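Local coordinates for chitin elicitor-binding protein (Oryza sativa subsp. japonica, PDB 5JCD) that binds chitin oligosaccharides through its extracellular LysM-containing region and relays this fungal elicitor signal for plant defence responses, at residues C5-G10 with C70-D75; C13-L18 with L132-D137; N175-P180 with Q187-P192. All coordinates share one frame; numbering follows the deposited sequence.

Contact 1: residues C5-G10 with C70-D75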
loop_
_atom_site.group_PDB
_atom_site.type_symbol
_atom_site.label_atom_id
_atom_site.label_comp_id
_atom_site.label_asym_id
_atom_site.label_seq_id
_atom_site.Cartn_x
_atom_site.Cartn_y
_atom_site.Cartn_z
ATOM N N CYS A 5 -3.974 -3.572 13.129
ATOM C CA CYS A 5 -5.336 -3.069 13.252
ATOM C C CYS A 5 -6.015 -3.782 14.411
ATOM O O CYS A 5 -6.022 -5.012 14.459
ATOM C CB CYS A 5 -6.136 -3.310 11.969
ATOM S SG CYS A 5 -7.796 -2.606 11.998
ATOM N N ALA A 6 -6.609 -3.011 15.320
ATOM C CA ALA A 6 -7.109 -3.551 16.581
ATOM C C ALA A 6 -8.638 -3.509 16.757
ATOM O O ALA A 6 -9.144 -3.874 17.818
ATOM C CB ALA A 6 -6.453 -2.812 17.733
ATOM N N VAL A 7 -9.359 -3.084 15.722
ATOM C CA VAL A 7 -10.810 -2.995 15.774
ATOM C C VAL A 7 -11.453 -4.333 15.474
ATOM O O VAL A 7 -10.755 -5.303 15.173
ATOM C CB VAL A 7 -11.322 -1.951 14.791
ATOM C CG1 VAL A 7 -10.665 -0.576 15.085
ATOM C CG2 VAL A 7 -11.024 -2.393 13.383
ATOM N N ALA A 8 -12.781 -4.389 15.532
ATOM C CA ALA A 8 -13.479 -5.656 15.350
ATOM C C ALA A 8 -13.179 -6.276 13.999
ATOM O O ALA A 8 -13.231 -5.610 12.954
ATOM C CB ALA A 8 -14.978 -5.482 15.508
ATOM N N SER A 9 -12.877 -7.566 14.040
ATOM C CA SER A 9 -12.614 -8.337 12.843
ATOM C C SER A 9 -13.774 -8.206 11.874
ATOM O O SER A 9 -14.931 -8.253 12.276
ATOM C CB SER A 9 -12.395 -9.793 13.205
ATOM O OG SER A 9 -12.223 -10.555 12.030
ATOM N N GLY A 10 -13.454 -8.033 10.597
ATOM C CA GLY A 10 -14.468 -7.830 9.576
ATOM C C GLY A 10 -14.707 -6.360 9.299
ATOM O O GLY A 10 -15.420 -6.017 8.365
ATOM N N CYS A 70 -9.861 -1.752 2.808
ATOM C CA CYS A 70 -9.117 -2.474 3.811
ATOM C C CYS A 70 -10.037 -3.348 4.660
ATOM O O CYS A 70 -11.133 -2.948 5.032
ATOM C CB CYS A 70 -8.393 -1.480 4.717
ATOM S SG CYS A 70 -7.416 -2.258 6.013
ATOM N N ARG A 71 -9.591 -4.561 4.941
ATOM C CA ARG A 71 -10.265 -5.419 5.901
ATOM C C ARG A 71 -9.348 -5.769 7.054
ATOM O O ARG A 71 -8.181 -6.117 6.844
ATOM C CB ARG A 71 -10.780 -6.701 5.247
ATOM C CG ARG A 71 -11.284 -7.707 6.253
ATOM C CD ARG A 71 -12.010 -8.894 5.628
ATOM N NE ARG A 71 -12.421 -9.860 6.655
ATOM C CZ ARG A 71 -13.675 -10.218 6.930
ATOM N NH1 ARG A 71 -14.703 -9.692 6.265
ATOM N NH2 ARG A 71 -13.901 -11.114 7.882
ATOM N N CYS A 72 -9.876 -5.659 8.271
ATOM C CA CYS A 72 -9.126 -6.000 9.469
ATOM C C CYS A 72 -9.466 -7.428 9.874
ATOM O O CYS A 72 -10.622 -7.830 9.807
ATOM C CB CYS A 72 -9.442 -5.018 10.599
ATOM S SG CYS A 72 -8.765 -3.359 10.339
ATOM N N ASN A 73 -8.461 -8.222 10.216
ATOM C CA ASN A 73 -8.747 -9.567 10.706
ATOM C C ASN A 73 -8.594 -9.805 12.202
ATOM O O ASN A 73 -8.597 -10.948 12.636
ATOM C CB ASN A 73 -7.948 -10.632 9.946
ATOM C CG ASN A 73 -6.460 -10.553 10.189
ATOM O OD1 ASN A 73 -5.981 -9.845 11.075
ATOM N ND2 ASN A 73 -5.717 -11.351 9.436
ATOM N N GLY A 74 -8.423 -8.747 12.981
ATOM C CA GLY A 74 -8.252 -8.889 14.418
ATOM C C GLY A 74 -6.829 -8.601 14.850
ATOM O O GLY A 74 -6.581 -8.219 15.998
ATOM N N ASP A 75 -5.899 -8.766 13.910
ATOM C CA ASP A 75 -4.470 -8.571 14.156
ATOM C C ASP A 75 -3.937 -7.526 13.198
ATOM O O ASP A 75 -3.121 -6.677 13.552
ATOM C CB ASP A 75 -3.674 -9.864 13.945
ATOM C CG ASP A 75 -3.908 -10.882 15.030
ATOM O OD1 ASP A 75 -3.950 -10.487 16.213
ATOM O OD2 ASP A 75 -4.033 -12.078 14.713
#
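C5 and C72 are joined by a disulfide, SG to SG 2.1 Å with a chi3 of 82°, which staples the loop 5-10 to the end of strand 63-72. SG of C5 lies anti to its backbone N (chi1 -176°), which carries it out to meet C72, and V7 rests CG2 against the sulfur of C72 at 3.9 Å. Two backbone hydrogen bonds flank the covalent link. On one side the N-H of G10 reaches the carbonyl O of C72 over 2.9 Å, nearly straight at the hydrogen (173°). On the other, C5 N donates to D75 O at 3.2 Å; here the donor stands well above the carbonyl plane. The turn that follows the strand is braced from within: N73 turns OD1 back to accept from the N-H of D75 at 3.0 Å, an Asx turn, and the same oxygen also accepts from the N-H of V76. G10 also covers one face of the R71 guanidinium, its CA 3.6 Å above the plane, over the centre. Both G10 and G74 have positive phi, a conformation in which a CB would collide with the carbonyl O of the residue before. Another polar atom of the loop is held nearby, A8 O accepting from T11 OG1. The contact lies at the protein surface, where the connection from strand 3-4 to strand 12-20 folds over the turn leading from strand 63-72 into strand 76-79, with R71 still paired to Q78 and C72 to T11.

Contact 2: residues C13-L18 with L132-D137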
loop_
_atom_site.group_PDB
_atom_site.type_symbol
_atom_site.label_atom_id
_atom_site.label_comp_id
_atom_site.label_asym_id
_atom_site.label_seq_id
_atom_site.Cartn_x
_atom_site.Cartn_y
_atom_site.Cartn_z
ATOM N N CYS A 13 -12.835 -0.353 5.898
ATOM C CA CYS A 13 -12.637 1.094 5.715
ATOM C C CYS A 13 -11.852 1.371 4.422
ATOM O O CYS A 13 -11.453 0.448 3.719
ATOM C CB CYS A 13 -11.913 1.735 6.924
ATOM S SG CYS A 13 -10.182 1.138 7.264
ATOM N N LYS A 14 -11.669 2.647 4.103
ATOM C CA LYS A 14 -10.864 3.060 2.963
ATOM C C LYS A 14 -9.385 3.365 3.344
ATOM O O LYS A 14 -9.126 4.137 4.260
ATOM C CB LYS A 14 -11.525 4.276 2.288
ATOM C CG LYS A 14 -11.066 4.488 0.848
ATOM C CD LYS A 14 -11.921 5.520 0.103
ATOM C CE LYS A 14 -11.355 6.937 0.156
ATOM N NZ LYS A 14 -11.892 7.777 1.273
ATOM N N SER A 15 -8.429 2.767 2.627
ATOM C CA SER A 15 -6.997 3.024 2.836
ATOM C C SER A 15 -6.338 3.306 1.500
ATOM O O SER A 15 -7.010 3.343 0.463
ATOM C CB SER A 15 -6.303 1.808 3.442
ATOM O OG SER A 15 -6.736 1.527 4.750
ATOM N N ALA A 16 -5.020 3.490 1.521
ATOM C CA ALA A 16 -4.256 3.701 0.289
ATOM C C ALA A 16 -2.792 3.273 0.399
ATOM O O ALA A 16 -2.250 3.198 1.499
ATOM C CB ALA A 16 -4.325 5.193 -0.140
ATOM N N ILE A 17 -2.161 3.016 -0.744
ATOM C CA ILE A 17 -0.701 3.009 -0.823
ATOM C C ILE A 17 -0.274 4.159 -1.712
ATOM O O ILE A 17 -0.961 4.497 -2.670
ATOM C CB ILE A 17 -0.111 1.682 -1.418
ATOM C CG1 ILE A 17 -0.665 1.431 -2.838
ATOM C CG2 ILE A 17 -0.368 0.497 -0.485
ATOM C CD1 ILE A 17 -0.083 0.169 -3.589
ATOM N N LEU A 18 0.871 4.759 -1.413
ATOM C CA LEU A 18 1.451 5.696 -2.364
ATOM C C LEU A 18 2.321 4.843 -3.293
ATOM O O LEU A 18 3.400 4.375 -2.913
ATOM C CB LEU A 18 2.263 6.783 -1.658
ATOM C CG LEU A 18 2.857 7.832 -2.592
ATOM C CD1 LEU A 18 1.739 8.652 -3.278
ATOM C CD2 LEU A 18 3.868 8.742 -1.896
ATOM N N LEU A 132 -1.915 -5.863 0.489
ATOM C CA LEU A 132 -1.384 -4.526 0.798
ATOM C C LEU A 132 -1.692 -4.115 2.239
ATOM O O LEU A 132 -2.806 -4.337 2.754
ATOM C CB LEU A 132 -1.960 -3.497 -0.172
ATOM C CG LEU A 132 -1.760 -3.863 -1.644
ATOM C CD1 LEU A 132 -2.519 -2.923 -2.533
ATOM C CD2 LEU A 132 -0.266 -3.808 -1.981
ATOM N N PRO A 133 -0.700 -3.526 2.907
ATOM C CA PRO A 133 -0.862 -3.193 4.322
ATOM C C PRO A 133 -1.791 -1.992 4.563
ATOM O O PRO A 133 -1.750 -0.975 3.860
ATOM C CB PRO A 133 0.569 -2.877 4.759
ATOM C CG PRO A 133 1.202 -2.324 3.527
ATOM C CD PRO A 133 0.562 -3.008 2.354
ATOM N N CYS A 134 -2.626 -2.123 5.581
ATOM C CA CYS A 134 -3.591 -1.092 5.896
ATOM C C CYS A 134 -4.076 -1.275 7.314
ATOM O O CYS A 134 -3.672 -2.204 8.004
ATOM C CB CYS A 134 -4.787 -1.137 4.922
ATOM S SG CYS A 134 -5.736 -2.699 4.893
ATOM N N SER A 135 -4.942 -0.364 7.737
ATOM C CA SER A 135 -5.571 -0.448 9.039
ATOM C C SER A 135 -6.814 0.403 9.020
ATOM O O SER A 135 -6.959 1.297 8.169
ATOM C CB SER A 135 -4.636 0.055 10.135
ATOM O OG SER A 135 -5.254 -0.030 11.411
ATOM N N CYS A 136 -7.697 0.153 9.973
ATOM C CA CYS A 136 -8.828 1.040 10.154
ATOM C C CYS A 136 -8.783 1.655 11.565
ATOM O O CYS A 136 -9.773 2.227 12.013
ATOM C CB CYS A 136 -10.142 0.296 9.917
ATOM S SG CYS A 136 -10.289 -0.588 8.307
ATOM N N ASP A 137 -7.654 1.516 12.270
ATOM C CA ASP A 137 -7.512 2.078 13.622
ATOM C C ASP A 137 -7.683 3.570 13.517
ATOM O O ASP A 137 -7.264 4.169 12.531
ATOM C CB ASP A 137 -6.120 1.843 14.221
ATOM C CG ASP A 137 -5.873 0.404 14.643
ATOM O OD1 ASP A 137 -6.843 -0.315 14.965
ATOM O OD2 ASP A 137 -4.692 -0.007 14.636
HETATM O O HOH W 1 -7.682 3.736 6.273
#
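C13 and C136 form the covalent part of this contact, a disulfide with SG atoms 2.0 Å apart and a chi3 of -94°. SG of C13 sits between its own backbone N and carbonyl carbon (chi1 63°), and it also comes within 3.4 Å of S135 O. Polar contact is carried by one bound water. It donates to K14 O and to S135 O, the latter at 3.2 Å, and shares a hydrogen bond with S15 OG at 2.8 Å, so that a single molecule ties the backbone of both segments to a buried serine hydroxyl. CB of S135 points away from strand 12-20; its OG accepts from the N-H of D137, an ST turn, and is further bonded to T4 O. Packing makes up the rest. S15 sets OG against CB of C134 at 3.3 Å, and the sulfur of C134 is committed to C70. The apolar pair is I17 and L132, which cross at about a right angle, I17 CD1 touching L132 CD1 at 4.1 Å. The two segments run 140° apart, and their CA atoms separate from 5.8 Å between C13 and C136 to 7.7 Å between I17 and L132, so the backbones diverge away from the disulfide. Strand 12-20 is hydrogen-bonded to strand 63-72 through C13, S15 and I17, and to strand 145-150 through A16; segment 132-137 lies over it, running in roughly the opposite direction and pairing through the short, weakly bonded strand 133-134 with strand 76-79, while S135 packs on H146 of strand 145-150.

Contact 3: residues N175-P180 with Q187-P192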
loop_
_atom_site.group_PDB
_atom_site.type_symbol
_atom_site.label_atom_id
_atom_site.label_comp_id
_atom_site.label_asym_id
_atom_site.label_seq_id
_atom_site.Cartn_x
_atom_site.Cartn_y
_atom_site.Cartn_z
ATOM N N ASN A 175 4.493 4.134 14.121
ATOM C CA ASN A 175 5.359 3.180 13.462
ATOM C C ASN A 175 6.433 2.543 14.329
ATOM O O ASN A 175 7.322 1.883 13.812
ATOM C CB ASN A 175 5.945 3.815 12.210
ATOM C CG ASN A 175 4.882 4.045 11.150
ATOM O OD1 ASN A 175 4.517 3.113 10.442
ATOM N ND2 ASN A 175 4.386 5.284 11.035
ATOM N N LYS A 176 6.322 2.737 15.644
ATOM C CA LYS A 176 7.276 2.226 16.628
ATOM C C LYS A 176 8.726 2.491 16.224
ATOM O O LYS A 176 9.532 1.581 16.127
ATOM C CB LYS A 176 7.057 0.739 16.909
ATOM C CG LYS A 176 5.615 0.362 17.121
ATOM C CD LYS A 176 5.496 -1.140 17.213
ATOM C CE LYS A 176 4.061 -1.598 17.404
ATOM N NZ LYS A 176 3.486 -2.069 16.095
ATOM N N ILE A 177 9.040 3.750 15.980
ATOM C CA ILE A 177 10.378 4.145 15.588
ATOM C C ILE A 177 11.056 4.806 16.774
ATOM O O ILE A 177 10.710 5.930 17.149
ATOM C CB ILE A 177 10.333 5.126 14.394
ATOM C CG1 ILE A 177 9.907 4.397 13.119
ATOM C CG2 ILE A 177 11.672 5.796 14.163
ATOM C CD1 ILE A 177 9.528 5.365 11.993
ATOM N N ASP A 178 12.023 4.094 17.351
ATOM C CA ASP A 178 12.755 4.565 18.521
ATOM C C ASP A 178 13.690 5.686 18.120
ATOM O O ASP A 178 13.810 6.688 18.825
ATOM C CB ASP A 178 13.565 3.430 19.136
ATOM C CG ASP A 178 12.690 2.334 19.681
ATOM O OD1 ASP A 178 11.591 2.648 20.203
ATOM O OD2 ASP A 178 13.097 1.157 19.575
ATOM N N ASP A 179 14.379 5.499 16.998
ATOM C CA ASP A 179 15.352 6.482 16.544
ATOM C C ASP A 179 15.113 6.911 15.091
ATOM O O ASP A 179 15.406 6.159 14.154
ATOM C CB ASP A 179 16.770 5.922 16.735
ATOM C CG ASP A 179 17.860 6.952 16.452
ATOM O OD1 ASP A 179 17.550 8.152 16.306
ATOM O OD2 ASP A 179 19.044 6.558 16.407
ATOM N N PRO A 180 14.589 8.127 14.907
ATOM C CA PRO A 180 14.312 8.759 13.611
ATOM C C PRO A 180 15.525 8.724 12.699
ATOM O O PRO A 180 15.356 8.532 11.493
ATOM C CB PRO A 180 13.991 10.215 13.989
ATOM C CG PRO A 180 13.440 10.112 15.385
ATOM C CD PRO A 180 14.202 8.991 16.038
ATOM N N GLN A 187 11.963 1.788 3.740
ATOM C CA GLN A 187 11.154 1.456 4.910
ATOM C C GLN A 187 9.692 1.877 4.670
ATOM O O GLN A 187 9.412 2.984 4.220
ATOM C CB GLN A 187 11.667 2.192 6.149
ATOM C CG GLN A 187 10.967 1.776 7.442
ATOM C CD GLN A 187 11.705 2.272 8.686
ATOM O OE1 GLN A 187 12.773 2.886 8.588
ATOM N NE2 GLN A 187 11.148 1.991 9.858
ATOM N N ILE A 188 8.777 0.982 4.986
ATOM C CA ILE A 188 7.365 1.208 4.795
ATOM C C ILE A 188 6.719 1.793 6.044
ATOM O O ILE A 188 6.679 1.150 7.082
ATOM C CB ILE A 188 6.653 -0.107 4.463
ATOM C CG1 ILE A 188 7.349 -0.803 3.286
ATOM C CG2 ILE A 188 5.186 0.143 4.196
ATOM C CD1 ILE A 188 7.384 0.004 2.008
ATOM N N LEU A 189 6.184 2.999 5.923
ATOM C CA LEU A 189 5.529 3.662 7.036
ATOM C C LEU A 189 3.989 3.656 6.893
ATOM O O LEU A 189 3.448 3.838 5.805
ATOM C CB LEU A 189 6.031 5.112 7.126
ATOM C CG LEU A 189 7.519 5.378 7.418
ATOM C CD1 LEU A 189 7.803 6.873 7.565
ATOM C CD2 LEU A 189 7.943 4.686 8.685
ATOM N N ASP A 190 3.313 3.484 8.022
ATOM C CA ASP A 190 1.866 3.619 8.149
ATOM C C ASP A 190 1.591 5.063 8.553
ATOM O O ASP A 190 1.824 5.441 9.689
ATOM C CB ASP A 190 1.332 2.667 9.225
ATOM C CG ASP A 190 -0.179 2.856 9.523
ATOM O OD1 ASP A 190 -0.829 3.740 8.925
ATOM O OD2 ASP A 190 -0.713 2.120 10.384
ATOM N N VAL A 191 1.119 5.864 7.603
ATOM C CA VAL A 191 0.845 7.279 7.839
ATOM C C VAL A 191 -0.647 7.556 8.070
ATOM O O VAL A 191 -1.462 7.400 7.158
ATOM C CB VAL A 191 1.318 8.102 6.644
ATOM C CG1 VAL A 191 1.237 9.569 6.963
ATOM C CG2 VAL A 191 2.747 7.739 6.321
ATOM N N PRO A 192 -1.021 7.926 9.300
ATOM C CA PRO A 192 -2.452 8.165 9.536
ATOM C C PRO A 192 -2.916 9.566 9.096
ATOM O O PRO A 192 -2.834 10.518 9.864
ATOM C CB PRO A 192 -2.588 7.999 11.056
ATOM C CG PRO A 192 -1.202 8.114 11.610
ATOM C CD PRO A 192 -0.215 8.205 10.493
#
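N175 reaches across to the backbone of D190 with both ends of its amide. Starting from the root of the side chain, CB packs near CD2 of L189 at 4.1 Å. CG, anti to the carbonyl carbon (chi1 -68°), has the same methyl 4.0 Å away. Beyond it the group divides: OD1 accepts from the N-H of D190 at 2.7 Å, nearly straight at the hydrogen (167°) and with the donor tilted 18° from the amide carbonyl plane, while ND2 donates to D190 O at 2.9 Å, approaching from above the plane of the D190 carbonyl. ND2 is also bonded to L171 O in the preceding helix. One amide thus grips the N-H and C=O of a single strand residue, whose carboxylate is engaged by R174 and H146. Alongside, I177 lays CD1 against CD2 of L189 at 3.7 Å, the two side chains crossing at about a right angle. K176, at positive phi, is the C-prime residue of a Schellman motif that ends helix 168-174. Within this LysM domain, the contact therefore ties the loop leaving the second helix to the final strand, which pairs with strand 145-150 in the beta-alpha-alpha-beta order of the LysM fold.

How the contacts relate
Contacts 1 and 2 form one continuous cluster, their centres 11 Å apart. The disulfide between C70 of contact 1 and C134 of contact 2 (SG to SG 2.1 Å) joins them directly, and A6 N lies 2.7 Å from D137 OD1 in a probable hydrogen bond. Their segments alternate along the chain, so the three disulfides interlock distant parts of the sequence. Contact 3 does not touch them, though its nearest atoms come within about 4 Å of contact 2; all three reach the same sheet. Contact 1 is remote from the chitin sites. In contact 2 the I17 side chain is about 10 Å from that of chitin-binding P22; in contact 3 Q187 is about 4 Å, side chain to side chain, from chitin-binding L183, a near neighbour in sequence.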